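Leucine--tRNA ligase (Agrobacterium radiobacter, PDB 5AH5) probably joins L-leucine to tRNA(Leu) at the expense of ATP, giving leucyl-tRNA(Leu), AMP and diphosphate. Local coordinates at residues L132-L137 with S493-L498; Q661-I666 with E746-A751. One frame throughout, in Å; residues are numbered along the deposited sequence.

The two contacts lie in different domains of a class I synthetase, their centres about 48 Å apart and their nearest atoms about 29 Å apart. Along the chain they follow in series. Interaction 1 ties helix 128-143 to the loop after helix 489-492, so it spans the sequence that holds the editing domain and brings together the two parts of the catalytic region beside the leucyl-adenylate analogue. Interaction 2 closes a much shorter span, from helix 653-674 in the anticodon-binding helical bundle to the loop before strand 753-760. One contact thus belongs to the active-site neighbourhood, the other to the passage from bundle to C-terminal sheet.

Interaction 1 of 2, residues L132-L137 with S493-L498; sequences LAQQKL and SSWYFL. With LSS (5'-O-(L-leucylsulfamoyl)adenosine), chain I.
The indole NE1 of W495 donates to Q134 OE1 at 2.9 Å, in a nearly straight bond with an N-H...O angle of 171°. The oxygen lies in the ring plane at the indole edge, although the amide itself is turned 67° from the ring. Q134 reaches this edge because its CG stands opposite the backbone N (chi1 -170°) and the rest of the chain is extended, carrying the amide from helix 128-143 toward the loop. Its other end is held too: NE2 is hydrogen-bonded to D492 OD1, which fixes which way round the amide sits. The carboxylate would be expected to polarise the amide and make OE1 a better acceptor.

One helical turn on from A133, L137 lays CD1 over the face of the same indole, 3.8 Å from the centroid of the six-membered ring, in a CH-pi contact. A133 meets the rim instead, with CB 3.6 Å from W495 CH2. Y130, from the same helix, also meets the ring.

W495 lies between two residues of the leucine pocket in sequence. The OH of Y496, itself hydrogen-bonded to Y523, is 3.6 Å from C11 of the bound leucylsulfamoyl adenosine, and S493 OG lies 3.7 Å from its C10, so both touch branch methyls of the leucyl side chain. With its N-H bonded and carbon packed over one face and at the rim, the buried indole is probably held against rotation, consistent with a second-shell role in positioning this pocket wall.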
loop_
_atom_site.group_PDB
_atom_site.type_symbol
_atom_site.label_atom_id
_atom_site.label_comp_id
_atom_site.label_asym_id
_atom_site.label_seq_id
_atom_site.Cartn_x
_atom_site.Cartn_y
_atom_site.Cartn_z
ATOM N N LEU B 132 1.344 -16.401 19.167
ATOM C CA LEU B 132 1.061 -16.002 20.595
ATOM C C LEU B 132 0.529 -14.556 20.653
ATOM O O LEU B 132 -0.618 -14.231 21.119
ATOM C CB LEU B 132 2.384 -16.159 21.445
ATOM C CG LEU B 132 2.351 -15.580 22.887
ATOM C CD1 LEU B 132 1.176 -16.118 23.707
ATOM C CD2 LEU B 132 3.656 -15.876 23.609
ATOM N N ALA B 133 1.303 -13.670 20.039
ATOM C CA ALA B 133 0.853 -12.273 19.951
ATOM C C ALA B 133 -0.496 -12.091 19.320
ATOM O O ALA B 133 -1.370 -11.398 19.869
ATOM C CB ALA B 133 1.899 -11.453 19.235
ATOM N N GLN B 134 -0.759 -12.767 18.208
ATOM C CA GLN B 134 -2.029 -12.537 17.541
ATOM C C GLN B 134 -3.183 -13.116 18.295
ATOM O O GLN B 134 -4.283 -12.561 18.290
ATOM C CB GLN B 134 -1.963 -13.136 16.133
ATOM C CG GLN B 134 -3.133 -12.765 15.240
ATOM C CD GLN B 134 -2.747 -12.821 13.758
ATOM O OE1 GLN B 134 -1.954 -12.002 13.291
ATOM N NE2 GLN B 134 -3.262 -13.804 13.036
ATOM N N GLN B 135 -2.945 -14.254 18.970
ATOM C CA GLN B 135 -3.993 -14.896 19.770
ATOM C C GLN B 135 -4.342 -14.005 20.931
ATOM O O GLN B 135 -5.521 -13.822 21.230
ATOM C CB GLN B 135 -3.593 -16.309 20.171
ATOM C CG GLN B 135 -3.601 -17.256 18.968
ATOM C CD GLN B 135 -3.097 -18.673 19.287
ATOM O OE1 GLN B 135 -2.359 -18.923 20.252
ATOM N NE2 GLN B 135 -3.502 -19.602 18.456
ATOM N N LYS B 136 -3.351 -13.361 21.518
ATOM C CA LYS B 136 -3.660 -12.373 22.578
ATOM C C LYS B 136 -4.444 -11.244 22.085
ATOM O O LYS B 136 -5.447 -10.842 22.721
ATOM C CB LYS B 136 -2.427 -11.823 23.252
ATOM C CG LYS B 136 -1.655 -12.848 24.024
ATOM C CD LYS B 136 -0.485 -12.156 24.702
ATOM C CE LYS B 136 0.385 -13.132 25.422
ATOM N NZ LYS B 136 1.159 -12.435 26.481
ATOM N N LEU B 137 -4.037 -10.712 20.924
ATOM C CA LEU B 137 -4.812 -9.621 20.332
ATOM C C LEU B 137 -6.228 -10.080 20.000
ATOM O O LEU B 137 -7.185 -9.366 20.240
ATOM C CB LEU B 137 -4.139 -9.084 19.066
ATOM C CG LEU B 137 -2.901 -8.196 19.199
ATOM C CD1 LEU B 137 -2.642 -7.640 17.802
ATOM C CD2 LEU B 137 -3.117 -7.077 20.187
ATOM N N SER B 493 -1.497 -9.676 8.550
ATOM C CA SER B 493 -0.897 -8.560 7.904
ATOM C C SER B 493 -1.587 -7.250 8.261
ATOM O O SER B 493 -1.150 -6.245 7.797
ATOM C CB SER B 493 -0.862 -8.822 6.378
ATOM O OG SER B 493 -2.141 -9.016 5.820
ATOM N N SER B 494 -2.662 -7.257 9.079
ATOM C CA SER B 494 -3.307 -6.053 9.450
ATOM C C SER B 494 -2.573 -5.217 10.518
ATOM O O SER B 494 -2.934 -4.060 10.712
ATOM C CB SER B 494 -4.741 -6.315 9.907
ATOM O OG SER B 494 -4.772 -6.977 11.167
ATOM N N TRP B 495 -1.606 -5.808 11.210
ATOM C CA TRP B 495 -0.894 -5.182 12.313
ATOM C C TRP B 495 0.600 -5.537 12.354
ATOM O O TRP B 495 1.307 -5.115 13.249
ATOM C CB TRP B 495 -1.564 -5.573 13.605
ATOM C CG TRP B 495 -1.259 -7.005 14.042
ATOM C CD1 TRP B 495 -1.829 -8.122 13.546
ATOM C CD2 TRP B 495 -0.288 -7.453 15.001
ATOM N NE1 TRP B 495 -1.298 -9.255 14.140
ATOM C CE2 TRP B 495 -0.346 -8.867 15.033
ATOM C CE3 TRP B 495 0.589 -6.810 15.866
ATOM C CZ2 TRP B 495 0.458 -9.616 15.857
ATOM C CZ3 TRP B 495 1.378 -7.526 16.660
ATOM C CH2 TRP B 495 1.300 -8.946 16.687
ATOM N N TYR B 496 1.122 -6.263 11.372
ATOM C CA TYR B 496 2.538 -6.710 11.445
ATOM C C TYR B 496 3.578 -5.616 11.588
ATOM O O TYR B 496 4.694 -5.847 12.112
ATOM C CB TYR B 496 2.892 -7.538 10.201
ATOM C CG TYR B 496 3.133 -6.772 8.872
ATOM C CD1 TYR B 496 2.094 -6.230 8.156
ATOM C CD2 TYR B 496 4.403 -6.648 8.349
ATOM C CE1 TYR B 496 2.307 -5.567 6.943
ATOM C CE2 TYR B 496 4.646 -5.987 7.130
ATOM C CZ TYR B 496 3.608 -5.434 6.449
ATOM O OH TYR B 496 3.826 -4.779 5.257
ATOM N N PHE B 497 3.258 -4.475 10.977
ATOM C CA PHE B 497 4.105 -3.303 11.006
ATOM C C PHE B 497 4.269 -2.762 12.451
ATOM O O PHE B 497 5.263 -2.065 12.751
ATOM C CB PHE B 497 3.573 -2.191 10.034
ATOM C CG PHE B 497 2.091 -1.942 10.177
ATOM C CD1 PHE B 497 1.617 -1.060 11.089
ATOM C CD2 PHE B 497 1.182 -2.665 9.458
ATOM C CE1 PHE B 497 0.272 -0.882 11.250
ATOM C CE2 PHE B 497 -0.181 -2.501 9.624
ATOM C CZ PHE B 497 -0.635 -1.621 10.541
ATOM N N LEU B 498 3.262 -2.983 13.301
ATOM C CA LEU B 498 3.395 -2.734 14.741
ATOM C C LEU B 498 4.187 -3.768 15.545
ATOM O O LEU B 498 4.443 -3.537 16.753
ATOM C CB LEU B 498 2.009 -2.533 15.387
ATOM C CG LEU B 498 1.096 -1.577 14.690
ATOM C CD1 LEU B 498 -0.300 -1.637 15.291
ATOM C CD2 LEU B 498 1.723 -0.189 14.691
HETATM C C1 LSS I . 1.626 -9.413 -0.775
HETATM N N1 LSS I . 5.509 -5.641 -10.077
HETATM O O1 LSS I . 0.974 -8.819 -1.604
HETATM S S1 LSS I . 3.192 -10.280 -2.468
HETATM C C2 LSS I . 5.543 -4.758 -9.082
HETATM N N2 LSS I . 2.686 -10.142 -1.070
HETATM O O2 LSS I . 2.615 -5.213 -5.132
HETATM N N3 LSS I . 5.313 -5.092 -7.793
HETATM O O3 LSS I . 3.737 -4.530 -2.707
HETATM C C4 LSS I . 5.044 -6.387 -7.502
HETATM N N4 LSS I . 1.864 -10.388 1.513
HETATM O O4 LSS I . 5.515 -6.952 -4.068
HETATM C C5 LSS I . 4.909 -7.334 -8.509
HETATM O O5 LSS I . 3.653 -8.834 -2.965
HETATM C C6 LSS I . 5.123 -6.942 -9.819
HETATM N N6 LSS I . 5.053 -7.878 -10.801
HETATM C C7 LSS I . 0.780 -7.704 2.662
HETATM N N7 LSS I . 4.584 -8.516 -7.924
HETATM C C8 LSS I . 4.462 -8.303 -6.586
HETATM C C9 LSS I . 1.308 -7.956 1.247
HETATM N N9 LSS I . 4.776 -7.004 -6.340
HETATM C CA LSS I . 1.189 -9.374 0.661
HETATM C C10 LSS I . -0.753 -7.805 2.645
HETATM C C11 LSS I . 1.336 -6.319 3.151
HETATM O O1A LSS I . 2.290 -10.740 -3.533
HETATM C C21 LSS I . 4.744 -6.309 -5.069
HETATM C C22 LSS I . 3.366 -6.217 -4.512
HETATM C C23 LSS I . 3.617 -5.943 -3.028
HETATM C C24 LSS I . 4.909 -6.706 -2.814
HETATM C C25 LSS I . 4.678 -8.120 -2.280
HETATM O O2A LSS I . 4.421 -11.043 -2.532
#

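Interaction 2 of 2, residues Q661-I666 with E746-A751; sequences QLQLAI and ERLVQA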
loop_
_atom_site.group_PDB
_atom_site.type_symbol
_atom_site.label_atom_id
_atom_site.label_comp_id
_atom_site.label_asym_id
_atom_site.label_seq_id
_atom_site.Cartn_x
_atom_site.Cartn_y
_atom_site.Cartn_z
ATOM N N GLN B 661 27.323 22.926 -10.451
ATOM C CA GLN B 661 26.531 21.837 -11.008
ATOM C C GLN B 661 26.359 20.686 -9.963
ATOM O O GLN B 661 25.280 20.151 -9.802
ATOM C CB GLN B 661 27.175 21.353 -12.295
ATOM C CG GLN B 661 26.941 22.285 -13.482
ATOM C CD GLN B 661 25.947 21.676 -14.439
ATOM O OE1 GLN B 661 26.318 21.044 -15.453
ATOM N NE2 GLN B 661 24.664 21.770 -14.076
ATOM N N LEU B 662 27.416 20.417 -9.227
ATOM C CA LEU B 662 27.405 19.493 -8.144
ATOM C C LEU B 662 26.467 19.881 -7.050
ATOM O O LEU B 662 25.747 19.019 -6.559
ATOM C CB LEU B 662 28.813 19.223 -7.631
ATOM C CG LEU B 662 29.318 18.010 -8.439
ATOM C CD1 LEU B 662 29.985 18.415 -9.756
ATOM C CD2 LEU B 662 30.192 17.120 -7.627
ATOM N N GLN B 663 26.384 21.176 -6.739
ATOM C CA GLN B 663 25.534 21.624 -5.670
ATOM C C GLN B 663 24.105 21.485 -6.057
ATOM O O GLN B 663 23.283 21.062 -5.222
ATOM C CB GLN B 663 25.759 23.099 -5.292
ATOM C CG GLN B 663 27.179 23.455 -4.920
ATOM C CD GLN B 663 27.724 22.564 -3.881
ATOM O OE1 GLN B 663 27.099 22.414 -2.853
ATOM N NE2 GLN B 663 28.952 22.041 -4.081
ATOM N N LEU B 664 23.777 21.875 -7.285
ATOM C CA LEU B 664 22.457 21.570 -7.787
ATOM C C LEU B 664 22.126 20.043 -7.748
ATOM O O LEU B 664 20.987 19.701 -7.641
ATOM C CB LEU B 664 22.254 22.043 -9.216
ATOM C CG LEU B 664 22.504 23.541 -9.479
ATOM C CD1 LEU B 664 22.197 23.805 -10.942
ATOM C CD2 LEU B 664 21.706 24.441 -8.517
ATOM N N ALA B 665 23.113 19.200 -8.012
ATOM C CA ALA B 665 22.927 17.773 -8.116
ATOM C C ALA B 665 22.659 17.238 -6.698
ATOM O O ALA B 665 21.716 16.464 -6.508
ATOM C CB ALA B 665 24.129 17.113 -8.727
ATOM N N ILE B 666 23.393 17.741 -5.715
ATOM C CA ILE B 666 23.120 17.385 -4.298
ATOM C C ILE B 666 21.673 17.689 -3.949
ATOM O O ILE B 666 20.931 16.824 -3.432
ATOM C CB ILE B 666 24.054 18.119 -3.317
ATOM C CG1 ILE B 666 25.488 17.652 -3.506
ATOM C CG2 ILE B 666 23.626 17.920 -1.870
ATOM C CD1 ILE B 666 26.504 18.515 -2.745
ATOM N N GLU B 746 26.332 26.642 0.138
ATOM C CA GLU B 746 25.613 27.820 -0.410
ATOM C C GLU B 746 26.531 28.900 -1.049
ATOM O O GLU B 746 26.061 29.673 -1.851
ATOM C CB GLU B 746 24.720 28.486 0.661
ATOM C CG GLU B 746 23.299 27.917 0.760
ATOM C CD GLU B 746 22.369 28.414 -0.357
ATOM O OE1 GLU B 746 22.512 29.581 -0.815
ATOM O OE2 GLU B 746 21.477 27.638 -0.783
ATOM N N ARG B 747 27.813 28.912 -0.701
ATOM C CA ARG B 747 28.830 29.711 -1.426
ATOM C C ARG B 747 29.028 29.240 -2.884
ATOM O O ARG B 747 29.462 30.042 -3.710
ATOM C CB ARG B 747 30.242 29.690 -0.764
ATOM C CG ARG B 747 30.374 29.945 0.736
ATOM C CD ARG B 747 31.076 31.242 1.132
ATOM N NE ARG B 747 32.324 31.510 0.415
ATOM C CZ ARG B 747 33.570 31.336 0.874
ATOM N NH1 ARG B 747 33.835 30.867 2.101
ATOM N NH2 ARG B 747 34.589 31.622 0.067
ATOM N N LEU B 748 28.771 27.959 -3.198
ATOM C CA LEU B 748 29.080 27.451 -4.540
ATOM C C LEU B 748 27.905 27.289 -5.453
ATOM O O LEU B 748 28.092 26.959 -6.609
ATOM C CB LEU B 748 29.879 26.188 -4.437
ATOM C CG LEU B 748 31.214 26.388 -3.761
ATOM C CD1 LEU B 748 31.751 25.064 -3.287
ATOM C CD2 LEU B 748 32.205 27.054 -4.739
ATOM N N VAL B 749 26.718 27.621 -4.973
ATOM C CA VAL B 749 25.468 27.405 -5.684
ATOM C C VAL B 749 25.206 28.351 -6.850
ATOM O O VAL B 749 24.557 27.938 -7.840
ATOM C CB VAL B 749 24.264 27.506 -4.694
ATOM C CG1 VAL B 749 22.902 27.562 -5.400
ATOM C CG2 VAL B 749 24.312 26.327 -3.753
ATOM N N GLN B 750 25.607 29.628 -6.731
ATOM C CA GLN B 750 25.577 30.543 -7.907
ATOM C C GLN B 750 26.980 30.593 -8.349
ATOM O O GLN B 750 27.876 30.682 -7.519
ATOM C CB GLN B 750 25.151 31.952 -7.567
ATOM C CG GLN B 750 23.738 32.101 -7.038
ATOM C CD GLN B 750 23.580 33.383 -6.237
ATOM O OE1 GLN B 750 24.425 33.719 -5.388
ATOM N NE2 GLN B 750 22.497 34.113 -6.499
ATOM N N ALA B 751 27.189 30.524 -9.655
ATOM C CA ALA B 751 28.500 30.779 -10.222
ATOM C C ALA B 751 28.557 32.319 -10.433
ATOM O O ALA B 751 27.704 33.060 -9.908
ATOM C CB ALA B 751 28.689 30.015 -11.536
#
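Q663 meets L748 and V749 where the anticodon-binding helical bundle of this class I synthetase receives the loop leading to the C-terminal sheet. The glutamine sits on helix 653-674, and its CA comes within 5.8 Å of the V749 CA, the nearest pair of CA atoms across the two segments. No hydrogen bond joins the two segments; the contact is made mainly by aliphatic carbons.

The conformation of Q663 decides which carbons are used. Its CG lies opposite the carbonyl carbon (chi1 -56°), and a second bend follows at chi2 (-52°), so the chain folds back instead of stretching across the loop. That bend presents CG to L748 CB at 3.9 Å. Nearer the backbone, CB faces the V749 methyl CG2, also at 3.9 Å. The valine's chi1 of 169° sets this methyl beside its backbone N, on the side that meets the glutamine.

The bent chain also settles the buried amide. OE1 accepts a hydrogen bond from the backbone N of N745, just ahead of the loop segment, while NE2 makes a weak bond to A659 O, one turn back on its own helix. L748 also touches R656 and A659, further back on the same helix, and helices 678-695 and 701-715 pack against L662 elsewhere on the helix. At the end of the leucine, methyl CD1 stands 4.2 Å from Q663 NE2.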